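Local structure of protein interacting with HSP90 1 (Saccharomyces cerevisiae, 4CGU) at residues B[92-97]-B[134-139]; B[119-122]-B[128-131]; B[143-148]-B[152-157]. The protein takes part in pre-rRNA processing and is required for the NOP58-snoRNA interaction, the part described here being its C-terminal CS domain. One frame throughout, in Å; residues are numbered along the deposited sequence. Where two conformers were deposited one is given.

Contact 1 (B[92-97]-B[134-139])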
# COMPACT_ATOMS: atom_id res chain seq x y z
N ALA B 92 6.68 16.05 -0.95
CA ALA B 92 5.95 14.83 -1.26
C ALA B 92 5.77 13.96 -0.02
O ALA B 92 4.84 13.16 0.07
CB ALA B 92 6.66 14.06 -2.36
N TYR B 93 6.65 14.14 0.96
CA TYR B 93 6.56 13.44 2.23
C TYR B 93 6.49 14.46 3.36
O TYR B 93 6.86 15.61 3.17
CB TYR B 93 7.77 12.52 2.41
CG TYR B 93 9.07 13.15 1.98
CD1 TYR B 93 9.76 14.02 2.83
CD2 TYR B 93 9.61 12.91 0.72
CE1 TYR B 93 10.95 14.61 2.43
CE2 TYR B 93 10.80 13.49 0.32
CZ TYR B 93 11.46 14.34 1.19
OH TYR B 93 12.65 14.93 0.81
N LYS B 94 6.01 14.03 4.52
CA LYS B 94 5.90 14.89 5.68
C LYS B 94 6.99 14.57 6.69
O LYS B 94 7.39 15.43 7.49
CB LYS B 94 4.55 14.71 6.36
CG LYS B 94 3.34 14.99 5.48
CD LYS B 94 3.35 16.43 4.99
CE LYS B 94 2.13 16.73 4.13
NZ LYS B 94 2.17 18.11 3.58
N LEU B 95 7.47 13.34 6.66
CA LEU B 95 8.35 12.84 7.70
C LEU B 95 9.49 12.03 7.12
O LEU B 95 9.29 11.20 6.23
CB LEU B 95 7.54 11.96 8.67
CG LEU B 95 8.33 11.25 9.77
CD1 LEU B 95 8.85 12.23 10.81
CD2 LEU B 95 7.48 10.16 10.40
N ARG B 96 10.70 12.27 7.63
CA ARG B 96 11.83 11.40 7.36
C ARG B 96 12.36 10.78 8.65
O ARG B 96 12.57 11.47 9.64
CB ARG B 96 12.96 12.15 6.66
CG ARG B 96 14.18 11.27 6.41
CD ARG B 96 15.39 12.08 5.98
NE ARG B 96 15.96 12.84 7.09
CZ ARG B 96 16.77 13.88 6.93
NH1 ARG B 96 17.08 14.29 5.71
NH2 ARG B 96 17.26 14.52 7.99
N ILE B 97 12.56 9.46 8.63
CA ILE B 97 13.14 8.74 9.75
C ILE B 97 14.49 8.18 9.34
O ILE B 97 14.59 7.52 8.30
CB ILE B 97 12.24 7.57 10.17
CG1 ILE B 97 10.80 8.05 10.34
CG2 ILE B 97 12.76 6.90 11.44
CD1 ILE B 97 9.80 6.93 10.46
N ARG B 134 0.77 11.22 14.90
CA ARG B 134 -0.66 11.01 14.68
C ARG B 134 -1.27 12.05 13.74
O ARG B 134 -2.38 11.87 13.24
CB ARG B 134 -1.41 11.00 16.01
CG ARG B 134 -1.22 12.27 16.82
CD ARG B 134 -1.87 12.15 18.18
NE ARG B 134 -1.49 10.90 18.84
CZ ARG B 134 -1.68 10.65 20.13
NH1 ARG B 134 -2.24 11.57 20.90
NH2 ARG B 134 -1.30 9.49 20.64
N ASP B 135 -0.54 13.14 13.49
CA ASP B 135 -1.05 14.23 12.67
C ASP B 135 -0.69 14.07 11.19
O ASP B 135 -0.78 15.03 10.43
CB ASP B 135 -0.54 15.58 13.18
CG ASP B 135 0.95 15.76 12.94
OD1 ASP B 135 1.72 14.83 13.22
OD2 ASP B 135 1.34 16.85 12.47
N ILE B 136 -0.28 12.87 10.79
CA ILE B 136 0.14 12.62 9.42
C ILE B 136 -0.74 11.57 8.74
O ILE B 136 -0.99 10.51 9.32
CB ILE B 136 1.61 12.17 9.37
CG1 ILE B 136 2.54 13.37 9.47
CG2 ILE B 136 1.91 11.41 8.09
CD1 ILE B 136 4.00 12.98 9.54
N VAL B 137 -1.19 11.85 7.53
CA VAL B 137 -1.89 10.84 6.74
C VAL B 137 -0.88 9.80 6.25
O VAL B 137 0.13 10.14 5.64
CB VAL B 137 -2.72 11.44 5.58
CG1 VAL B 137 -3.72 12.45 6.12
CG2 VAL B 137 -1.83 12.08 4.51
N VAL B 138 -1.13 8.54 6.56
CA VAL B 138 -0.18 7.49 6.19
C VAL B 138 -0.79 6.53 5.18
O VAL B 138 -1.77 5.85 5.47
CB VAL B 138 0.32 6.71 7.41
CG1 VAL B 138 1.30 5.62 6.97
CG2 VAL B 138 0.98 7.65 8.41
N ASN B 139 -0.19 6.50 4.00
CA ASN B 139 -0.54 5.53 2.98
C ASN B 139 0.61 4.55 2.84
O ASN B 139 1.70 4.92 2.38
CB ASN B 139 -0.80 6.24 1.65
CG ASN B 139 -1.42 5.34 0.60
OD1 ASN B 139 -1.27 4.12 0.65
ND2 ASN B 139 -2.11 5.94 -0.36

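Contact 2 (B[119-122]-B[128-131])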
# COMPACT_ATOMS: atom_id res chain seq x y z
N GLU B 119 -2.54 0.53 14.76
CA GLU B 119 -1.59 1.09 15.71
C GLU B 119 -0.90 2.31 15.14
O GLU B 119 -0.43 3.17 15.89
CB GLU B 119 -0.53 0.05 16.08
CG GLU B 119 -1.05 -1.14 16.86
CD GLU B 119 0.01 -2.21 16.99
OE1 GLU B 119 1.11 -2.02 16.41
OE2 GLU B 119 -0.23 -3.23 17.66
N ASN B 120 -0.85 2.39 13.81
CA ASN B 120 -0.04 3.39 13.12
C ASN B 120 1.42 3.29 13.57
O ASN B 120 2.07 4.29 13.88
CB ASN B 120 -0.61 4.80 13.32
CG ASN B 120 0.03 5.82 12.40
OD1 ASN B 120 0.37 5.52 11.25
ND2 ASN B 120 0.20 7.04 12.90
N ILE B 121 1.93 2.06 13.62
CA ILE B 121 3.31 1.80 13.99
C ILE B 121 4.04 1.09 12.87
O ILE B 121 3.55 0.10 12.32
CB ILE B 121 3.40 0.89 15.24
CG1 ILE B 121 2.87 1.61 16.49
CG2 ILE B 121 4.83 0.43 15.47
CD1 ILE B 121 2.93 0.75 17.74
N LEU B 122 5.22 1.60 12.53
CA LEU B 122 6.08 0.94 11.56
C LEU B 122 7.12 0.10 12.29
O LEU B 122 8.05 0.63 12.88
CB LEU B 122 6.78 1.98 10.68
CG LEU B 122 7.73 1.39 9.63
CD1 LEU B 122 6.99 0.47 8.67
CD2 LEU B 122 8.44 2.49 8.87
N LEU B 128 13.20 -3.14 16.93
CA LEU B 128 12.86 -1.74 16.71
C LEU B 128 11.48 -1.47 16.10
O LEU B 128 11.05 -2.14 15.17
CB LEU B 128 13.95 -1.10 15.85
CG LEU B 128 14.02 0.42 15.77
CD1 LEU B 128 13.91 1.05 17.14
CD2 LEU B 128 15.34 0.82 15.13
N SER B 129 10.80 -0.46 16.65
CA SER B 129 9.51 -0.02 16.13
C SER B 129 9.39 1.50 16.21
O SER B 129 9.76 2.10 17.22
CB SER B 129 8.36 -0.67 16.89
OG SER B 129 8.23 -0.11 18.18
N ILE B 130 8.88 2.11 15.15
CA ILE B 130 8.70 3.55 15.10
C ILE B 130 7.22 3.86 15.02
O ILE B 130 6.61 3.72 13.95
CB ILE B 130 9.35 4.15 13.84
CG1 ILE B 130 10.67 3.45 13.51
CG2 ILE B 130 9.54 5.66 14.00
CD1 ILE B 130 11.79 3.80 14.45
N PRO B 131 6.62 4.26 16.14
CA PRO B 131 5.26 4.78 16.05
C PRO B 131 5.30 6.04 15.20
O PRO B 131 6.27 6.78 15.29
CB PRO B 131 4.93 5.14 17.51
CG PRO B 131 5.83 4.28 18.33
CD PRO B 131 7.10 4.16 17.53

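Contact 3 (B[143-148]-B[152-157])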
# COMPACT_ATOMS: atom_id res chain seq x y z
N ILE B 143 4.96 4.72 1.78
CA ILE B 143 6.09 4.60 2.69
C ILE B 143 7.31 4.12 1.91
O ILE B 143 7.36 2.99 1.46
CB ILE B 143 5.80 3.62 3.84
CG1 ILE B 143 4.56 4.08 4.61
CG2 ILE B 143 7.03 3.50 4.76
CD1 ILE B 143 4.13 3.12 5.71
N LYS B 144 8.29 5.01 1.75
CA LYS B 144 9.50 4.67 1.01
C LYS B 144 10.65 4.39 1.96
O LYS B 144 11.00 5.24 2.77
CB LYS B 144 9.88 5.81 0.06
CG LYS B 144 8.81 6.15 -0.97
CD LYS B 144 8.49 4.94 -1.83
CE LYS B 144 7.20 5.13 -2.62
NZ LYS B 144 6.33 3.92 -2.54
N ILE B 145 11.23 3.20 1.84
CA ILE B 145 12.35 2.81 2.69
C ILE B 145 13.58 2.45 1.86
O ILE B 145 13.56 1.50 1.07
CB ILE B 145 11.99 1.60 3.57
CG1 ILE B 145 10.76 1.91 4.43
CG2 ILE B 145 13.17 1.22 4.45
CD1 ILE B 145 10.37 0.78 5.36
N PHE B 146 14.66 3.21 2.05
CA PHE B 146 15.93 2.97 1.37
C PHE B 146 16.98 2.52 2.37
O PHE B 146 17.07 3.03 3.47
CB PHE B 146 16.43 4.24 0.68
CG PHE B 146 15.45 4.83 -0.29
CD1 PHE B 146 15.37 4.35 -1.59
CD2 PHE B 146 14.62 5.87 0.08
CE1 PHE B 146 14.47 4.89 -2.49
CE2 PHE B 146 13.72 6.41 -0.81
CZ PHE B 146 13.65 5.93 -2.10
N HIS B 147 17.80 1.55 1.97
CA HIS B 147 18.87 1.10 2.84
C HIS B 147 20.21 1.32 2.17
O HIS B 147 20.46 0.83 1.07
CB HIS B 147 18.67 -0.37 3.21
CG HIS B 147 19.75 -0.94 4.08
ND1 HIS B 147 20.40 -2.12 3.79
CD2 HIS B 147 20.29 -0.49 5.23
CE1 HIS B 147 21.29 -2.37 4.72
NE2 HIS B 147 21.25 -1.39 5.61
N ILE B 148 21.07 2.09 2.83
CA ILE B 148 22.45 2.24 2.39
C ILE B 148 23.37 1.43 3.31
O ILE B 148 23.61 1.80 4.47
CB ILE B 148 22.88 3.71 2.29
CG1 ILE B 148 21.85 4.50 1.48
CG2 ILE B 148 24.26 3.82 1.65
CD1 ILE B 148 22.27 5.91 1.14
N ARG B 152 25.22 1.69 6.84
CA ARG B 152 24.30 0.94 7.70
C ARG B 152 23.17 1.85 8.14
O ARG B 152 22.89 1.99 9.33
CB ARG B 152 25.03 0.33 8.90
CG ARG B 152 25.98 -0.81 8.52
CD ARG B 152 26.62 -1.42 9.75
NE ARG B 152 27.31 -0.41 10.54
CZ ARG B 152 27.79 -0.61 11.76
NH1 ARG B 152 27.66 -1.80 12.34
NH2 ARG B 152 28.40 0.38 12.40
N THR B 153 22.53 2.49 7.17
CA THR B 153 21.49 3.45 7.49
C THR B 153 20.22 3.17 6.70
O THR B 153 20.27 2.91 5.50
CB THR B 153 21.97 4.90 7.23
OG1 THR B 153 23.11 5.18 8.05
CG2 THR B 153 20.88 5.90 7.56
N LEU B 154 19.09 3.18 7.41
CA LEU B 154 17.77 3.16 6.80
C LEU B 154 17.23 4.58 6.73
O LEU B 154 17.27 5.30 7.72
CB LEU B 154 16.80 2.31 7.62
CG LEU B 154 16.75 0.80 7.49
CD1 LEU B 154 15.61 0.25 8.35
CD2 LEU B 154 16.58 0.37 6.04
N TYR B 155 16.76 4.97 5.55
CA TYR B 155 16.09 6.24 5.31
C TYR B 155 14.63 5.94 4.99
O TYR B 155 14.34 5.27 4.01
CB TYR B 155 16.69 6.95 4.10
CG TYR B 155 18.13 7.38 4.26
CD1 TYR B 155 19.17 6.47 4.10
CD2 TYR B 155 18.45 8.70 4.56
CE1 TYR B 155 20.50 6.87 4.24
CE2 TYR B 155 19.77 9.10 4.71
CZ TYR B 155 20.79 8.18 4.55
OH TYR B 155 22.09 8.59 4.69
N ILE B 156 13.71 6.46 5.80
CA ILE B 156 12.29 6.21 5.60
C ILE B 156 11.52 7.50 5.35
O ILE B 156 11.56 8.42 6.16
CB ILE B 156 11.70 5.49 6.82
CG1 ILE B 156 12.47 4.19 7.08
CG2 ILE B 156 10.21 5.24 6.63
CD1 ILE B 156 12.19 3.57 8.43
N TYR B 157 10.82 7.57 4.22
CA TYR B 157 10.07 8.77 3.86
C TYR B 157 8.58 8.49 3.83
O TYR B 157 8.13 7.58 3.13
CB TYR B 157 10.54 9.31 2.51
CG TYR B 157 11.98 9.77 2.52
CD1 TYR B 157 13.02 8.86 2.31
CD2 TYR B 157 12.30 11.10 2.74
CE1 TYR B 157 14.34 9.28 2.32
CE2 TYR B 157 13.62 11.53 2.76
CZ TYR B 157 14.63 10.61 2.55
OH TYR B 157 15.93 11.04 2.56

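Contact 1 (B[92-97]-B[134-139])
No flat group mediates the meeting of Lys94 and Leu95 with Ile136, although rings lie close by: Tyr93 meets the ring of Tyr157 with planes at about 60° and that of Phe88 edge-to-face. The contact itself is aliphatic. It rests on the far methyl of Ile136, which reaches two consecutive β-carbons: CD1 lies 3.7 Å from Lys94 CB and 3.8 Å from Leu95 CB. With chi2 at 176° the Ile136 branch is fully extended, so the CD1 methyl leads and CG1 follows 3.9 Å from Lys94 CB. The lysine touches through the base of its side chain alone; the chain bends at chi2, about the CB-CG bond, and takes the ammonium group away. Leu95 instead runs on into the interior, against Met85 and Pro133. Next to Ile136, Asp135 forms a salt bridge through OD2 with Arg87 NH2, tying the same loop to the end of strand 81-87. Neighbours in a regular strand would point to opposite faces, yet here both CB atoms point toward Ile136. This is consistent with the backbone: Lys94 and Leu95 both face Ile158, the arrangement of a classic beta bulge at the start of strand 95-101.

Contact 2 (B[119-122]-B[128-131])
Asn120 opens the contact through its backbone, its O lying 3.9 Å from Pro131 CA. Its positive phi marks the first position of a G1 beta bulge, in which Asn120 and Ile121 together face Asn116. The amide of Asn120 is engaged elsewhere, OD1 being hydrogen-bonded to Tyr115 OH, while its backbone bonds to that of Leu132.

Ile121 then divides its two branches between two residues of the opposing strand. With CG1 anti to the carbonyl carbon (chi1 -67°), that branch lies over Pro131, 4.0 Å from CA and 4.2 Å from CB, while CG2 turns toward Ser129 and stops 4.0 Å from its CB. Ile121 and Pro131 form an antiparallel non-hydrogen-bonded pair. The site suits an imino acid, because the nitrogen of Pro131 is directed away from strand 121-123, on a strand that is outermost in this sheet of the chain. The two strands form a beta hairpin in the three-stranded sheet of the CS domain.

At Leu122 the side chains change face and the backbones join. Leu122 N donates to Ile130 O at 2.9 Å, and Ile130 N returns a nearly straight bond to Leu122 O at 2.8 Å. Although both side chains leave the sheet on the same face, they diverge. Ile130 keeps CG1 3.9 Å from Leu122 O and extends toward Val83, Met85, Ile97 and Ile99 of the other sheet, whereas Leu122 also packs against an apolar side chain of the chain of another protein.

Contact 3 (B[143-148]-B[152-157])
Ile145 and Ile156 face each other in a beta hairpin whose strands, 144-148 and 153-157, run antiparallel at 163°. Their side chains lie alongside one another, CG1 of Ile145 3.9 Å from CG1 of Ile156. On this face the bumps interdigitate. Leu154 CD2 fits between two residues of the opposing strand, 3.9 Å from Ile145 CG2 and 3.6 Å from His147 CB, and Ile156 is similarly flanked by Ile143 and Ile145.

The reverse face carries Phe146, Tyr155 and Tyr157 with Ile148 beside them, and its side-chain contacts run diagonally. Tyr157 brings CD1 to the edge of the Phe146 ring, 4.0 Å from CE2, and the two side chains cross at about a right angle. The Ile148 CD1 methyl nestles 3.7 Å from Tyr155 CE1. Six backbone hydrogen bonds hold this register, and a G1 beta bulge, with Arg152 and Thr153 both facing Ile148, lies at the start of the return strand. Ile145, Phe146 and His147 also pair in parallel with a strand of the chain of another protein.

With CG anti to the backbone N (chi1 179°), the His147 ring swings toward the return strand and CD2 comes within 3.4 Å of Thr153 O; ND1 bonds to an acidic side chain of that other chain, whereas NE2 is buried with no partner in the model.

In the fold
The three contacts sample different joints of one CS domain, with centres about 13 to 15 Å apart. Along the chain, contact 1 spans contact 2, and contact 3 follows both. Contacts 1 and 3 share the four-stranded sheet, where strands 95-101 and 153-157 are neighbours; contact 2 belongs to the three-stranded sheet. Apolar side chains bridge the two sheets, consistent with the beta-sandwich of CS domains: Ile97 CD1 lies 3.8 Å from Ile130 CG2, and Leu122 CD2 lies 3.9 Å from Ile156 CD1. The loop 134-139 that leaves the smaller sheet reaches the larger one through contact 1. All three contacts have residues within reach of the chain of another protein, contact 3 most extensively.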